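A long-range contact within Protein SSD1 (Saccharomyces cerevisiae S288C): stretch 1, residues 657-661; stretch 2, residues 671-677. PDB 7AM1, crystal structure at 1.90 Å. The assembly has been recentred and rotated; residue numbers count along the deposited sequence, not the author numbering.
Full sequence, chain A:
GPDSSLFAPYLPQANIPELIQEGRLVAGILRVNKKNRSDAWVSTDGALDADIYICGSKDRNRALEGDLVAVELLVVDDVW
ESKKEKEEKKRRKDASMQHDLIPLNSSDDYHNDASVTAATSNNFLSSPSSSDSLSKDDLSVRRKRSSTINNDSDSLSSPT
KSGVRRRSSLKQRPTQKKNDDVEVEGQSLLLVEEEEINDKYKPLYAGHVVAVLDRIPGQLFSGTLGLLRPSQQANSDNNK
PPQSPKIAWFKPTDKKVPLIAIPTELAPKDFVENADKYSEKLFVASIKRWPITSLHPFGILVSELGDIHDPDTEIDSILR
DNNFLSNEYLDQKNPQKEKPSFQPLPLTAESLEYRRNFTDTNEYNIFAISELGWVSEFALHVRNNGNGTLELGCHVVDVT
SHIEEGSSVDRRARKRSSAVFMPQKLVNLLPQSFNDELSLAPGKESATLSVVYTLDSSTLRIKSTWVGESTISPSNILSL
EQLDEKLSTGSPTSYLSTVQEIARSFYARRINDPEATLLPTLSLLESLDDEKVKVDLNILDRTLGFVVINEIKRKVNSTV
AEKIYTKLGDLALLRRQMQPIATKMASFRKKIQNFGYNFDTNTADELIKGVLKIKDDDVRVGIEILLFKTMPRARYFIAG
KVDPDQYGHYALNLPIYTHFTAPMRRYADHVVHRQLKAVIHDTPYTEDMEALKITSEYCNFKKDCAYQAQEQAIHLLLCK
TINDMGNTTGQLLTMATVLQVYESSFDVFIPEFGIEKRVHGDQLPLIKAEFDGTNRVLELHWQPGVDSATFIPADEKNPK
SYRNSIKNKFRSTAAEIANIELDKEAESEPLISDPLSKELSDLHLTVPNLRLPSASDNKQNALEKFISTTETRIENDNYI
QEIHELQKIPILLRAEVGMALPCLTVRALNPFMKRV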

# COMPACT_ATOMS: atom_id res chain seq x y z
N TYR A 657 -6.34 19.51 0.16
CA TYR A 657 -6.36 18.54 1.24
C TYR A 657 -5.09 18.70 2.05
O TYR A 657 -4.11 19.29 1.60
CB TYR A 657 -6.49 17.10 0.68
CG TYR A 657 -6.99 16.07 1.67
CD1 TYR A 657 -8.26 16.18 2.24
CD2 TYR A 657 -6.22 14.97 2.01
CE1 TYR A 657 -8.73 15.25 3.14
CE2 TYR A 657 -6.68 14.02 2.91
CZ TYR A 657 -7.94 14.17 3.47
OH TYR A 657 -8.43 13.24 4.37
N THR A 658 -5.14 18.17 3.27
CA THR A 658 -3.95 18.02 4.10
C THR A 658 -4.26 16.98 5.17
O THR A 658 -5.33 16.36 5.17
CB THR A 658 -3.50 19.34 4.73
OG1 THR A 658 -2.21 19.15 5.34
CG2 THR A 658 -4.48 19.82 5.79
N HIS A 659 -3.33 16.80 6.10
CA HIS A 659 -3.46 15.82 7.17
C HIS A 659 -3.42 16.52 8.52
O HIS A 659 -2.41 17.13 8.88
CB HIS A 659 -2.37 14.75 7.07
CG HIS A 659 -2.74 13.61 6.19
ND1 HIS A 659 -1.89 12.55 5.94
CD2 HIS A 659 -3.88 13.34 5.50
CE1 HIS A 659 -2.48 11.70 5.12
NE2 HIS A 659 -3.69 12.15 4.85
N PHE A 660 -4.52 16.40 9.26
CA PHE A 660 -4.73 17.07 10.53
C PHE A 660 -5.28 16.15 11.61
O PHE A 660 -5.06 16.42 12.79
CB PHE A 660 -5.68 18.27 10.32
CG PHE A 660 -6.34 18.79 11.57
CD1 PHE A 660 -5.77 19.82 12.31
CD2 PHE A 660 -7.58 18.30 11.98
CE1 PHE A 660 -6.39 20.32 13.44
CE2 PHE A 660 -8.21 18.80 13.11
CZ PHE A 660 -7.62 19.81 13.84
N THR A 661 -5.91 15.02 11.24
CA THR A 661 -6.74 14.24 12.15
C THR A 661 -6.01 13.11 12.87
O THR A 661 -6.66 12.37 13.61
CB THR A 661 -7.94 13.64 11.38
OG1 THR A 661 -7.49 13.06 10.15
CG2 THR A 661 -9.01 14.71 11.09
N VAL A 671 3.19 19.52 11.98
CA VAL A 671 3.44 20.75 11.24
C VAL A 671 2.13 21.46 10.94
O VAL A 671 2.00 22.67 11.13
CB VAL A 671 4.22 20.44 9.94
CG1 VAL A 671 4.50 21.72 9.18
CG2 VAL A 671 5.51 19.69 10.25
N VAL A 672 1.13 20.71 10.47
CA VAL A 672 -0.17 21.30 10.17
C VAL A 672 -0.80 21.90 11.42
O VAL A 672 -1.40 22.98 11.37
CB VAL A 672 -1.09 20.24 9.52
CG1 VAL A 672 -2.52 20.78 9.39
CG2 VAL A 672 -0.54 19.82 8.16
N HIS A 673 -0.69 21.21 12.55
CA HIS A 673 -1.26 21.74 13.78
C HIS A 673 -0.60 23.06 14.17
O HIS A 673 -1.28 24.02 14.57
CB HIS A 673 -1.13 20.73 14.92
CG HIS A 673 -2.16 19.64 14.87
ND1 HIS A 673 -2.62 19.01 16.00
CD2 HIS A 673 -2.81 19.07 13.83
CE1 HIS A 673 -3.52 18.10 15.66
NE2 HIS A 673 -3.65 18.11 14.35
N ARG A 674 0.73 23.13 14.07
CA ARG A 674 1.42 24.38 14.40
C ARG A 674 1.06 25.48 13.41
O ARG A 674 0.93 26.64 13.80
CB ARG A 674 2.92 24.14 14.44
CG ARG A 674 3.33 23.17 15.54
CD ARG A 674 4.82 23.22 15.85
NE ARG A 674 5.13 22.58 17.13
CZ ARG A 674 5.54 21.33 17.28
NH1 ARG A 674 5.71 20.53 16.23
NH2 ARG A 674 5.78 20.86 18.50
N GLN A 675 0.85 25.12 12.14
CA GLN A 675 0.40 26.11 11.16
C GLN A 675 -1.00 26.60 11.48
O GLN A 675 -1.29 27.80 11.37
CB GLN A 675 0.46 25.50 9.76
CG GLN A 675 1.88 25.35 9.25
CD GLN A 675 1.95 24.94 7.78
OE1 GLN A 675 0.95 24.56 7.18
NE2 GLN A 675 3.15 25.02 7.21
N LEU A 676 -1.90 25.69 11.88
CA LEU A 676 -3.26 26.11 12.20
C LEU A 676 -3.28 27.03 13.41
O LEU A 676 -4.01 28.04 13.42
CB LEU A 676 -4.14 24.89 12.46
CG LEU A 676 -5.60 25.20 12.82
CD1 LEU A 676 -6.29 25.96 11.70
CD2 LEU A 676 -6.35 23.92 13.16
N LYS A 677 -2.50 26.72 14.44
CA LYS A 677 -2.47 27.57 15.63
C LYS A 677 -1.99 28.97 15.29
O LYS A 677 -2.54 29.96 15.81
CB LYS A 677 -1.59 26.94 16.70
CG LYS A 677 -2.13 25.65 17.26
CD LYS A 677 -1.38 25.25 18.50
CE LYS A 677 -1.67 23.83 18.90
NZ LYS A 677 -0.76 23.39 19.98

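Residues 671-677 form part of a longer helix, held by backbone hydrogen bonds such as Leu 676 N to Val 672 O (2.8 Å), and one side of it packs against the irregular segment 657-661. The closest CA pair is Phe 660 and Val 672, 6.2 Å apart. Val 671 makes no contact, but Val 672 points toward the segment and meets three consecutive residues. Its CG2 lies 3.3 Å from Thr 658 OG1 and 3.4 Å from His 659 O, van der Waals contacts with polar atoms; the Thr 658 hydroxyl finds its hydrogen bond elsewhere in the structure. Its CG1 packs 4.1 Å from Phe 660 CB, near the edge of the phenyl ring. His 673 supplies the polar link: its NE2 donates a hydrogen bond to Phe 660 O (2.7 Å), nearly straight at 170°, with the carbonyl oxygen near the imidazole plane, where the N-H points. The same residues also pair through their rings, obliquely, with centroids 4.6 Å apart and planes at 41°. Arg 674 and Gln 675 do not touch the segment. Leu 676, one helical turn after Val 672, again points toward it, and its CD2 reaches Phe 660 CE1 at 3.6 Å, extending the apolar contact along the phenyl ring. Lys 677 takes no part.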